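Local coordinates for putative Killer protein (Pseudomonas putida, PDB 6F8S) that is probably the HigB-like toxin of a type II toxin–antitoxin system, a RelE relative that presumably cuts messenger RNA on the ribosome, at residues B[70-75]-B[80-85]; B[43-46]-B[50-53]. All coordinates share one frame; numbering follows the deposited sequence.

Contact 1 of 2, residues B[70-75]-B[80-85]; sequences HSIRVN and LCFTWT
His70 with Phe82 and Ile72 with Leu80 form the hydrogen-bonded antiparallel pairs, with Ser71 opposite Cys81 as the non-hydrogen-bonded pair between them. The strand axes approach to 4.7 Å and run at 147°. His70 N donates to Phe82 O over 2.9 Å and Phe82 N returns the bond to His70 O; Ile72 and Leu80 repeat the exchange with slightly longer bonds. Beside the central pair, Ser71 CA lies 3.0 Å from Leu80 O, a CA-H...O contact. This is the hairpin of the RelE-like toxin fold, whose second strand is also paired with strand 88-95. One face carries His70, Ile72, Leu80 and Phe82, and helix 31-44 packs on it. Phe82 has CG between its backbone N and carbonyl carbon (chi1 65°), which swings the ring across the hairpin; His70 O lies over one face of the ring, 3.6 Å from Phe82 CD1. Ile72 CG2 meets the edge of that ring at CE1 (4.2 Å). The imidazole of His70 is tilted 39° to the Phe82 ring and is held by Arg66 O at NE2 and Ser61 OG at ND1. Val74 CG2, past the strand end, rests 3.9 Å from Leu80 CD1.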
loop_
_atom_site.group_PDB
_atom_site.type_symbol
_atom_site.label_atom_id
_atom_site.label_comp_id
_atom_site.label_asym_id
_atom_site.label_seq_id
_atom_site.Cartn_x
_atom_site.Cartn_y
_atom_site.Cartn_z
ATOM N N HIS B 70 -7.189 22.200 1.792
ATOM C CA HIS B 70 -5.781 22.579 1.775
ATOM C C HIS B 70 -5.295 22.574 0.333
ATOM O O HIS B 70 -5.981 22.093 -0.570
ATOM C CB HIS B 70 -4.917 21.638 2.627
ATOM C CG HIS B 70 -5.557 21.221 3.917
ATOM N ND1 HIS B 70 -5.295 21.844 5.116
ATOM C CD2 HIS B 70 -6.449 20.234 4.184
ATOM C CE1 HIS B 70 -6.000 21.262 6.073
ATOM N NE2 HIS B 70 -6.710 20.288 5.534
ATOM N N SER B 71 -4.099 23.103 0.119
ATOM C CA SER B 71 -3.517 23.078 -1.209
ATOM C C SER B 71 -2.006 22.885 -1.155
ATOM O O SER B 71 -1.347 23.299 -0.190
ATOM C CB SER B 71 -3.865 24.358 -1.974
ATOM O OG SER B 71 -3.106 25.432 -1.471
ATOM N N ILE B 72 -1.470 22.247 -2.194
ATOM C CA ILE B 72 -0.038 22.076 -2.311
ATOM C C ILE B 72 0.461 22.749 -3.584
ATOM O O ILE B 72 -0.231 22.790 -4.604
ATOM C CB ILE B 72 0.360 20.589 -2.281
ATOM C CG1 ILE B 72 -0.364 19.815 -3.364
ATOM C CG2 ILE B 72 0.054 19.956 -0.895
ATOM C CD1 ILE B 72 0.116 18.399 -3.486
ATOM N N ARG B 73 1.657 23.318 -3.501
ATOM C CA ARG B 73 2.265 23.992 -4.632
ATOM C C ARG B 73 2.617 22.992 -5.726
ATOM O O ARG B 73 3.240 21.973 -5.449
ATOM C CB ARG B 73 3.519 24.743 -4.169
ATOM C CG ARG B 73 4.186 25.644 -5.221
ATOM C CD ARG B 73 5.215 26.570 -4.564
ATOM N NE ARG B 73 5.804 27.527 -5.496
ATOM C CZ ARG B 73 6.803 27.248 -6.330
ATOM N NH1 ARG B 73 7.329 26.029 -6.360
ATOM N NH2 ARG B 73 7.276 28.184 -7.148
ATOM N N VAL B 74 2.194 23.268 -6.957
ATOM C CA VAL B 74 2.724 22.575 -8.134
ATOM C C VAL B 74 3.830 23.443 -8.757
ATOM O O VAL B 74 4.929 22.962 -9.036
ATOM C CB VAL B 74 1.626 22.274 -9.191
ATOM C CG1 VAL B 74 2.256 21.787 -10.495
ATOM C CG2 VAL B 74 0.638 21.243 -8.671
ATOM N N ASN B 75 3.524 24.723 -8.978
ATOM C CA ASN B 75 4.553 25.731 -9.218
ATOM C C ASN B 75 4.063 27.100 -8.747
ATOM O O ASN B 75 3.096 27.184 -7.981
ATOM C CB ASN B 75 4.981 25.768 -10.699
ATOM C CG ASN B 75 3.837 26.095 -11.671
ATOM O OD1 ASN B 75 2.821 26.711 -11.326
ATOM N ND2 ASN B 75 4.021 25.686 -12.913
ATOM N N LEU B 80 -2.721 22.402 -6.360
ATOM C CA LEU B 80 -3.763 21.401 -6.153
ATOM C C LEU B 80 -4.527 21.671 -4.862
ATOM O O LEU B 80 -3.948 21.617 -3.801
ATOM C CB LEU B 80 -3.155 20.000 -6.121
ATOM C CG LEU B 80 -2.729 19.505 -7.499
ATOM C CD1 LEU B 80 -1.677 18.426 -7.387
ATOM C CD2 LEU B 80 -3.949 19.002 -8.276
ATOM N N CYS B 81 -5.815 21.988 -4.972
ATOM C CA CYS B 81 -6.721 22.096 -3.820
ATOM C C CYS B 81 -7.365 20.741 -3.556
ATOM O O CYS B 81 -7.578 19.962 -4.485
ATOM C CB CYS B 81 -7.820 23.153 -4.055
ATOM S SG CYS B 81 -7.581 24.765 -3.235
ATOM N N PHE B 82 -7.680 20.468 -2.292
ATOM C CA PHE B 82 -8.340 19.214 -1.908
ATOM C C PHE B 82 -8.886 19.276 -0.485
ATOM O O PHE B 82 -8.500 20.139 0.320
ATOM C CB PHE B 82 -7.373 18.027 -2.010
ATOM C CG PHE B 82 -6.221 18.109 -1.033
ATOM C CD1 PHE B 82 -5.045 18.757 -1.377
ATOM C CD2 PHE B 82 -6.326 17.563 0.232
ATOM C CE1 PHE B 82 -3.988 18.848 -0.467
ATOM C CE2 PHE B 82 -5.278 17.654 1.136
ATOM C CZ PHE B 82 -4.109 18.299 0.782
ATOM N N THR B 83 -9.761 18.327 -0.173
ATOM C CA THR B 83 -10.199 18.147 1.198
ATOM C C THR B 83 -9.634 16.851 1.792
ATOM O O THR B 83 -9.672 15.783 1.171
ATOM C CB THR B 83 -11.727 18.128 1.313
ATOM O OG1 THR B 83 -12.281 19.144 0.465
ATOM C CG2 THR B 83 -12.153 18.347 2.780
ATOM N N TRP B 84 -9.110 16.958 3.002
ATOM C CA TRP B 84 -8.614 15.789 3.686
ATOM C C TRP B 84 -9.733 15.044 4.421
ATOM O O TRP B 84 -10.494 15.648 5.172
ATOM C CB TRP B 84 -7.511 16.169 4.668
ATOM C CG TRP B 84 -6.952 14.950 5.254
ATOM C CD1 TRP B 84 -7.206 14.446 6.491
ATOM C CD2 TRP B 84 -6.100 14.002 4.599
ATOM N NE1 TRP B 84 -6.537 13.264 6.666
ATOM C CE2 TRP B 84 -5.850 12.965 5.519
ATOM C CE3 TRP B 84 -5.507 13.946 3.330
ATOM C CZ2 TRP B 84 -5.026 11.873 5.217
ATOM C CZ3 TRP B 84 -4.695 12.865 3.026
ATOM C CH2 TRP B 84 -4.458 11.841 3.967
ATOM N N THR B 85 -9.843 13.741 4.179
ATOM C CA THR B 85 -10.720 12.892 4.971
ATOM C C THR B 85 -9.897 11.780 5.597
ATOM O O THR B 85 -8.700 11.646 5.319
ATOM C CB THR B 85 -11.872 12.262 4.144
ATOM O OG1 THR B 85 -12.562 11.298 4.947
ATOM C CG2 THR B 85 -11.361 11.525 2.967
#

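Contact 2 of 2, residues B[43-46]-B[50-53]; sequences DAAT and DLRS
The carboxylate of Asp50 is the flat group of this contact, and it meets Thr46 through one oxygen at its rim. Thr46 N approaches OD2 to 2.8 Å on the anti lone pair, the one turned away from OD1, and the N-H points almost straight at its acceptor (166°). The same oxygen also accepts the backbone N of Glu47, so two consecutive amides of the connecting loop converge on it. OD1 has a different partner, a backbone group in the chain of another protein of the assembly. Both oxygens of this buried acid are thus engaged, which should fix the rotation of the carboxylate; the amide dipoles around it would probably favour the ionised form. Asp50 places its CG beside its own backbone N and anti to the carbonyl carbon (chi1 -67°), directing the carboxylate back along the chain to the loop that precedes it. Together the segments make a tight helix-loop-helix corner, in which helix 31-44 gives way to the short helix 49-52 within this RelE-like toxin. Ala45 is the first residue to depart from helical backbone angles, and its extended conformation (psi 137°) carries the chain on to Thr46. Alongside the polar bond the packing is apolar. Ala45 CB sits 3.8 Å from Asp50 CB and 4.0 Å from Leu51 CG, touching the second helix at two successive residues. Beside OD2, Thr46 contributes its CB at 3.7 Å. The Leu51 side chain, whose end turns in toward Ala45, also touches Phe82 and Trp84 of strand 79-85.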
loop_
_atom_site.group_PDB
_atom_site.type_symbol
_atom_site.label_atom_id
_atom_site.label_comp_id
_atom_site.label_asym_id
_atom_site.label_seq_id
_atom_site.Cartn_x
_atom_site.Cartn_y
_atom_site.Cartn_z
ATOM N N ASP B 43 -2.230 10.417 -3.675
ATOM C CA ASP B 43 -2.748 9.063 -3.623
ATOM C C ASP B 43 -2.062 8.224 -2.534
ATOM O O ASP B 43 -2.694 7.361 -1.935
ATOM C CB ASP B 43 -2.608 8.385 -4.984
ATOM C CG ASP B 43 -3.712 8.799 -5.952
ATOM N N ALA B 44 -0.789 8.493 -2.254
ATOM C CA ALA B 44 -0.060 7.678 -1.298
ATOM C C ALA B 44 -0.294 8.122 0.156
ATOM O O ALA B 44 -0.019 7.371 1.072
ATOM C CB ALA B 44 1.412 7.713 -1.611
ATOM N N ALA B 45 -0.789 9.339 0.359
ATOM C CA ALA B 45 -0.896 9.914 1.696
ATOM C C ALA B 45 -1.865 9.148 2.587
ATOM O O ALA B 45 -2.961 8.757 2.175
ATOM C CB ALA B 45 -1.311 11.371 1.616
ATOM N N THR B 46 -1.439 8.947 3.823
ATOM C CA THR B 46 -2.213 8.223 4.812
ATOM C C THR B 46 -2.688 9.177 5.902
ATOM O O THR B 46 -3.741 8.987 6.493
ATOM C CB THR B 46 -1.373 7.090 5.381
ATOM O OG1 THR B 46 -1.587 5.933 4.572
ATOM C CG2 THR B 46 -1.724 6.789 6.770
ATOM N N ASP B 50 1.652 13.755 5.757
ATOM C CA ASP B 50 2.280 13.297 4.541
ATOM C C ASP B 50 2.267 14.398 3.485
ATOM O O ASP B 50 3.151 14.446 2.623
ATOM C CB ASP B 50 1.586 12.038 4.021
ATOM C CG ASP B 50 1.788 10.834 4.954
ATOM O OD1 ASP B 50 2.833 10.791 5.649
ATOM O OD2 ASP B 50 0.917 9.926 4.979
ATOM N N LEU B 51 1.282 15.294 3.548
ATOM C CA LEU B 51 1.221 16.383 2.571
ATOM C C LEU B 51 1.782 17.670 3.141
ATOM O O LEU B 51 2.321 18.476 2.410
ATOM C CB LEU B 51 -0.206 16.588 2.091
ATOM C CG LEU B 51 -0.696 15.340 1.357
ATOM C CD1 LEU B 51 -2.182 15.447 1.112
ATOM C CD2 LEU B 51 0.071 15.126 0.037
ATOM N N ARG B 52 1.686 17.835 4.457
ATOM C CA ARG B 52 2.234 19.012 5.141
ATOM C C ARG B 52 3.750 18.971 5.305
ATOM O O ARG B 52 4.418 19.998 5.250
ATOM C CB ARG B 52 1.585 19.169 6.520
ATOM C CG ARG B 52 1.930 20.466 7.236
ATOM C CD ARG B 52 0.825 20.825 8.189
ATOM N NE ARG B 52 0.472 19.643 8.968
ATOM C CZ ARG B 52 -0.715 19.433 9.526
ATOM N NH1 ARG B 52 -1.680 20.346 9.400
ATOM N NH2 ARG B 52 -0.932 18.310 10.210
ATOM N N SER B 53 4.302 17.786 5.531
ATOM C CA SER B 53 5.730 17.704 5.832
ATOM C C SER B 53 6.661 18.038 4.665
ATOM O O SER B 53 7.637 18.747 4.883
ATOM C CB SER B 53 6.079 16.324 6.389
ATOM O OG SER B 53 5.554 16.197 7.700
#

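Contact 1 lies in the core, its centre about 3 Å from that of the chain, and is built from strand pairing with an apolar face; contact 2, about 8 Å from the chain centre, is only partly buried and turns on a carboxylate gripping loop amides. They share no segment but meet directly: Leu51 CD1 packs 3.5 Å from Phe82 CZ, and the indole of Trp84 brings CZ2 to 3.4 Å from Thr46 O. The helical corner thereby sits on the same sheet face as helix 31-44. No other protein chain of the assembly touches contact 1, whereas contact 2 borders two, one of them only at Ser53, consistent with a toxin–antitoxin complex.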